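Long-range contacts in probable secreted solute-binding lipoprotein (Streptomyces coelicolor, PDB 3I3V), which probably binds a solute outside the cell and delivers it to a membrane transporter, as other extracellular solute-binding lipoproteins do: residues P7-V12 / V297-Q302; V128-A133 / G267-D272. One frame throughout, in Å; residues are numbered along the deposited sequence.

Contact 1: P7-V12 / V297-Q302; sequences PDTLVV and VRKIEQ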
loop_
_atom_site.group_PDB
_atom_site.type_symbol
_atom_site.label_atom_id
_atom_site.label_comp_id
_atom_site.label_asym_id
_atom_site.label_seq_id
_atom_site.Cartn_x
_atom_site.Cartn_y
_atom_site.Cartn_z
ATOM N N PRO C 7 24.643 41.471 6.363
ATOM C CA PRO C 7 23.424 40.700 6.137
ATOM C C PRO C 7 22.966 40.419 7.570
ATOM O O PRO C 7 23.576 40.914 8.518
ATOM C CB PRO C 7 23.932 39.446 5.416
ATOM C CG PRO C 7 25.147 39.918 4.726
ATOM C CD PRO C 7 25.804 40.790 5.779
ATOM N N ASP C 8 21.919 39.629 7.749
ATOM C CA ASP C 8 21.419 39.338 9.096
ATOM C C ASP C 8 21.145 40.645 9.859
ATOM O O ASP C 8 21.028 40.652 11.084
ATOM C CB ASP C 8 22.413 38.478 9.900
ATOM C CG ASP C 8 23.328 37.651 9.017
ATOM O OD1 ASP C 8 22.824 36.920 8.138
ATOM O OD2 ASP C 8 24.557 37.740 9.215
ATOM N N THR C 9 21.067 41.752 9.130
ATOM C CA THR C 9 20.762 43.047 9.727
ATOM C C THR C 9 19.763 43.707 8.815
ATOM O O THR C 9 20.114 44.175 7.758
ATOM C CB THR C 9 21.970 43.964 9.805
ATOM O OG1 THR C 9 22.836 43.519 10.845
ATOM C CG2 THR C 9 21.530 45.382 10.114
ATOM N N LEU C 10 18.520 43.762 9.241
ATOM C CA LEU C 10 17.495 44.354 8.434
ATOM C C LEU C 10 17.310 45.776 8.925
ATOM O O LEU C 10 17.028 45.961 10.097
ATOM C CB LEU C 10 16.203 43.585 8.631
ATOM C CG LEU C 10 15.235 43.300 7.501
ATOM C CD1 LEU C 10 13.811 43.485 7.959
ATOM C CD2 LEU C 10 15.544 44.172 6.327
ATOM N N VAL C 11 17.485 46.782 8.061
ATOM C CA VAL C 11 17.297 48.178 8.482
ATOM C C VAL C 11 15.970 48.638 7.904
ATOM O O VAL C 11 15.750 48.565 6.695
ATOM C CB VAL C 11 18.411 49.105 7.954
ATOM C CG1 VAL C 11 18.196 50.520 8.479
ATOM C CG2 VAL C 11 19.775 48.582 8.371
ATOM N N VAL C 12 15.098 49.118 8.784
ATOM C CA VAL C 12 13.765 49.570 8.417
ATOM C C VAL C 12 13.572 51.068 8.665
ATOM O O VAL C 12 13.697 51.534 9.795
ATOM C CB VAL C 12 12.690 48.800 9.232
ATOM C CG1 VAL C 12 11.300 49.331 8.923
ATOM C CG2 VAL C 12 12.777 47.319 8.927
ATOM N N VAL C 297 16.689 44.418 -1.547
ATOM C CA VAL C 297 16.673 43.295 -2.477
ATOM C C VAL C 297 17.913 42.436 -2.238
ATOM O O VAL C 297 17.866 41.216 -2.365
ATOM C CB VAL C 297 16.670 43.771 -3.953
ATOM C CG1 VAL C 297 17.126 42.638 -4.865
ATOM C CG2 VAL C 297 15.265 44.223 -4.360
ATOM N N ARG C 298 19.019 43.081 -1.885
ATOM C CA ARG C 298 20.257 42.366 -1.623
ATOM C C ARG C 298 20.057 41.452 -0.425
ATOM O O ARG C 298 20.612 40.356 -0.371
ATOM C CB ARG C 298 21.397 43.348 -1.345
ATOM C CG ARG C 298 22.774 42.692 -1.305
ATOM C CD ARG C 298 23.883 43.671 -0.929
ATOM N NE ARG C 298 23.680 44.247 0.398
ATOM C CZ ARG C 298 23.064 45.403 0.634
ATOM N NH1 ARG C 298 22.589 46.126 -0.374
ATOM N NH2 ARG C 298 22.921 45.836 1.883
ATOM N N LYS C 299 19.263 41.918 0.535
ATOM C CA LYS C 299 18.955 41.157 1.742
ATOM C C LYS C 299 17.529 40.621 1.640
ATOM O O LYS C 299 16.828 40.562 2.643
ATOM C CB LYS C 299 19.026 42.053 2.987
ATOM C CG LYS C 299 20.304 42.858 3.163
ATOM C CD LYS C 299 20.222 43.706 4.421
ATOM C CE LYS C 299 21.444 44.589 4.564
ATOM N NZ LYS C 299 21.327 45.528 5.713
ATOM N N ILE C 300 17.102 40.232 0.439
ATOM C CA ILE C 300 15.739 39.751 0.230
ATOM C C ILE C 300 15.352 38.532 1.059
ATOM O O ILE C 300 14.166 38.237 1.197
ATOM C CB ILE C 300 15.452 39.448 -1.270
ATOM C CG1 ILE C 300 13.941 39.328 -1.507
ATOM C CG2 ILE C 300 16.096 38.131 -1.668
ATOM C CD1 ILE C 300 13.120 40.520 -1.023
ATOM N N GLU C 301 16.331 37.811 1.595
ATOM C CA GLU C 301 16.004 36.657 2.424
ATOM C C GLU C 301 15.533 37.178 3.787
ATOM O O GLU C 301 14.553 36.680 4.343
ATOM C CB GLU C 301 17.207 35.706 2.575
ATOM C CG GLU C 301 18.579 36.363 2.705
ATOM C CD GLU C 301 19.089 36.962 1.396
ATOM O OE1 GLU C 301 19.129 36.246 0.369
ATOM O OE2 GLU C 301 19.462 38.153 1.394
ATOM N N GLN C 302 16.224 38.185 4.315
ATOM C CA GLN C 302 15.831 38.779 5.588
ATOM C C GLN C 302 14.477 39.463 5.411
ATOM O O GLN C 302 13.575 39.295 6.230
ATOM C CB GLN C 302 16.862 39.806 6.059
ATOM C CG GLN C 302 17.885 39.258 7.034
ATOM C CD GLN C 302 18.976 38.464 6.361
ATOM O OE1 GLN C 302 19.939 39.027 5.823
ATOM N NE2 GLN C 302 18.833 37.143 6.374
#
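Lys299, at the break between helices 294-298 and 300-310, and Gln302, in the first turn of the latter, reach across, and each meets a backbone group at or just before the start of strand 9-14. Lys299 sends an ammonium to a carbonyl. Its CG lies anti to the carbonyl carbon (chi1 -52°) and the chain beyond is fully extended, so that NZ arrives 2.7 Å from Thr9 O, nearly along the C=O axis. The methylenes follow the same oxygen, with Lys299 CD 3.4 Å from Thr9 O. NZ is held further by a salt bridge to Asp66 and a weak hydrogen bond to the carbonyl of Asp6. The buried charge therefore has a countercharge as well as carbonyl dipoles, which probably keeps the lysine protonated; a long, flexible amine suits a place where such partners must be gathered at a distance.

Gln302 supplies the complementary acceptor. Its chain bends at chi2 (79°) and brings OE1 to 2.8 Å from Asp8 N. The N-H lies well above the plane of the amide rather than on a lone pair, so the bond is short but not ideally directed. The base of the same side chain is apolar and slides past Leu10 in the opposite direction, with Leu10 CG 4.1 Å from Gln302 CB. A glutamine thus serves both needs, its methylenes lying against leucine and its carbonyl oxygen taking the N-H of the residue just before the strand.

Leu10 also packs on Val303 and Phe306 of helix 300-310. Strand 9-14 itself runs between the parallel strands 41-46 and 67-70, and Asp66, just before the latter, also accepts the N-H of Val11.

Contact 2: V128-A133 / G267-D272; sequences VAYNRA and GWPLAD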
loop_
_atom_site.group_PDB
_atom_site.type_symbol
_atom_site.label_atom_id
_atom_site.label_comp_id
_atom_site.label_asym_id
_atom_site.label_seq_id
_atom_site.Cartn_x
_atom_site.Cartn_y
_atom_site.Cartn_z
ATOM N N VAL C 128 -19.968 57.266 9.259
ATOM C CA VAL C 128 -20.796 58.288 9.881
ATOM C C VAL C 128 -21.329 57.755 11.211
ATOM O O VAL C 128 -21.967 56.702 11.257
ATOM C CB VAL C 128 -22.003 58.663 8.986
ATOM C CG1 VAL C 128 -22.763 59.814 9.610
ATOM C CG2 VAL C 128 -21.531 59.037 7.592
ATOM N N ALA C 129 -21.057 58.484 12.289
ATOM C CA ALA C 129 -21.503 58.107 13.623
ATOM C C ALA C 129 -22.763 58.895 13.993
ATOM O O ALA C 129 -22.820 60.112 13.797
ATOM C CB ALA C 129 -20.392 58.380 14.634
ATOM N N TYR C 130 -23.762 58.186 14.523
ATOM C CA TYR C 130 -25.044 58.770 14.927
ATOM C C TYR C 130 -25.292 58.556 16.422
ATOM O O TYR C 130 -25.340 57.423 16.899
ATOM C CB TYR C 130 -26.191 58.120 14.142
ATOM C CG TYR C 130 -26.102 58.284 12.636
ATOM C CD1 TYR C 130 -26.771 59.315 11.986
ATOM C CD2 TYR C 130 -25.345 57.401 11.863
ATOM C CE1 TYR C 130 -26.696 59.466 10.605
ATOM C CE2 TYR C 130 -25.264 57.546 10.482
ATOM C CZ TYR C 130 -25.943 58.581 9.861
ATOM O OH TYR C 130 -25.877 58.726 8.496
ATOM N N ASN C 131 -25.449 59.650 17.157
ATOM C CA ASN C 131 -25.696 59.576 18.592
ATOM C C ASN C 131 -27.187 59.266 18.820
ATOM O O ASN C 131 -28.050 60.105 18.575
ATOM C CB ASN C 131 -25.284 60.908 19.243
ATOM C CG ASN C 131 -25.512 60.929 20.749
ATOM O OD1 ASN C 131 -24.868 61.691 21.473
ATOM N ND2 ASN C 131 -26.444 60.110 21.223
ATOM N N ARG C 132 -27.482 58.049 19.272
ATOM C CA ARG C 132 -28.861 57.617 19.509
ATOM C C ARG C 132 -29.569 58.359 20.630
ATOM O O ARG C 132 -30.728 58.742 20.497
ATOM C CB ARG C 132 -28.897 56.121 19.803
ATOM C CG ARG C 132 -29.071 55.258 18.580
ATOM C CD ARG C 132 -30.472 55.393 18.036
ATOM N NE ARG C 132 -30.708 54.472 16.931
ATOM C CZ ARG C 132 -31.865 54.366 16.295
ATOM N NH1 ARG C 132 -32.886 55.129 16.660
ATOM N NH2 ARG C 132 -32.002 53.502 15.300
ATOM N N ALA C 133 -28.878 58.545 21.745
ATOM C CA ALA C 133 -29.464 59.251 22.869
ATOM C C ALA C 133 -30.032 60.581 22.393
ATOM O O ALA C 133 -31.128 60.973 22.789
ATOM C CB ALA C 133 -28.418 59.485 23.942
ATOM N N GLY C 267 -23.526 54.912 7.207
ATOM C CA GLY C 267 -22.977 55.642 6.083
ATOM C C GLY C 267 -23.749 56.930 5.887
ATOM O O GLY C 267 -24.705 57.207 6.614
ATOM N N TRP C 268 -23.339 57.729 4.911
ATOM C CA TRP C 268 -24.023 58.986 4.646
ATOM C C TRP C 268 -25.264 58.720 3.782
ATOM O O TRP C 268 -25.193 58.032 2.764
ATOM C CB TRP C 268 -23.061 59.969 3.962
ATOM C CG TRP C 268 -23.649 61.328 3.797
ATOM C CD1 TRP C 268 -24.406 61.769 2.753
ATOM C CD2 TRP C 268 -23.621 62.399 4.753
ATOM N NE1 TRP C 268 -24.856 63.042 3.000
ATOM C CE2 TRP C 268 -24.390 63.451 4.220
ATOM C CE3 TRP C 268 -23.024 62.566 6.008
ATOM C CZ2 TRP C 268 -24.578 64.657 4.897
ATOM C CZ3 TRP C 268 -23.210 63.768 6.682
ATOM C CH2 TRP C 268 -23.981 64.795 6.123
ATOM N N PRO C 269 -26.427 59.248 4.197
ATOM C CA PRO C 269 -27.688 59.065 3.471
ATOM C C PRO C 269 -27.570 59.321 1.978
ATOM O O PRO C 269 -26.760 60.128 1.547
ATOM C CB PRO C 269 -28.622 60.050 4.158
ATOM C CG PRO C 269 -28.165 59.969 5.574
ATOM C CD PRO C 269 -26.645 60.037 5.421
ATOM N N LEU C 270 -28.395 58.630 1.198
ATOM C CA LEU C 270 -28.387 58.766 -0.252
ATOM C C LEU C 270 -29.535 59.615 -0.786
ATOM O O LEU C 270 -30.609 59.698 -0.175
ATOM C CB LEU C 270 -28.474 57.385 -0.907
ATOM C CG LEU C 270 -27.389 56.347 -0.615
ATOM C CD1 LEU C 270 -27.767 55.073 -1.315
ATOM C CD2 LEU C 270 -26.018 56.826 -1.088
ATOM N N ALA C 271 -29.292 60.242 -1.933
ATOM C CA ALA C 271 -30.302 61.047 -2.610
ATOM C C ALA C 271 -30.935 60.052 -3.575
ATOM O O ALA C 271 -30.407 58.953 -3.758
ATOM C CB ALA C 271 -29.648 62.179 -3.380
ATOM N N ASP C 272 -32.063 60.409 -4.182
ATOM C CA ASP C 272 -32.708 59.501 -5.128
ATOM C C ASP C 272 -31.809 59.382 -6.350
ATOM O O ASP C 272 -31.292 60.388 -6.843
ATOM C CB ASP C 272 -34.082 60.036 -5.533
#
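Gly267 O is the polar atom best held here, gripped across the contact by one hydrogen bond: the hydroxyl of Tyr130 donates to it over 2.7 Å. The C=O...O angle is 151°, with the donor somewhat above the carbonyl plane. The oxygen lies at the edge of the Tyr130 ring and in its plane, where the bent phenol O-H, which prefers the ring plane, can direct its hydrogen at it. Tyr130 CG is anti to the carbonyl carbon (chi1 -60°), which sends the ring from the strand toward the loop.

The ring ends tip to tip with Pro269, whose CD is 3.4 Å from Tyr130 OH. A proline brings no N-H of its own and presents carbon to the hydroxyl. Two residues earlier along the strand, Val128 fills the neighbouring position: its CG2, anti to the carbonyl carbon, is 3.5 Å from Trp268 N and 4.0 Å from Trp268 CB. Valine, compact and branched, suits so close an approach to backbone. That methyl meets the indole at its edge, while Pro269 CD lies 3.6 Å above one face, offset toward the rim. A phenylalanine in place of Tyr130 would lose the hydroxyl and would probably leave the buried Gly267 carbonyl without this donor, loosening the loop against the strand.

The Trp268 side chain packs against helices 172-182 and 203-217, touching Leu177, Ile181 and Leu215. Strand 122-131 pairs antiparallel with strand 263-266, Val128 with Gly266 and Tyr130 with Glu264, so the contact prolongs a strand pair by side chains where the partner strand 263-266 ends and runs on as the loop 267-272, within one lobe of the two-lobed periplasmic-binding-protein fold.

From the N terminus the chain enters strand 9-14 and makes the first half of contact 1, which is completed only after 284 intervening residues, when the chain comes back at 297-302. Contact 2 is nested wholly inside that large loop: strand 122-131 closes a smaller one of 133 residues, largely helical, on reaching 267-272. The two do not cross. Their centres are about 48 Å apart, on opposite sides of the chain's centre, with nearest atoms about 32 Å apart. Contact 1 joins the four-stranded sheet containing strand 9-14 to the helices after strand 289-292; contact 2 joins the other sheet to the loop preceding strand 280-284.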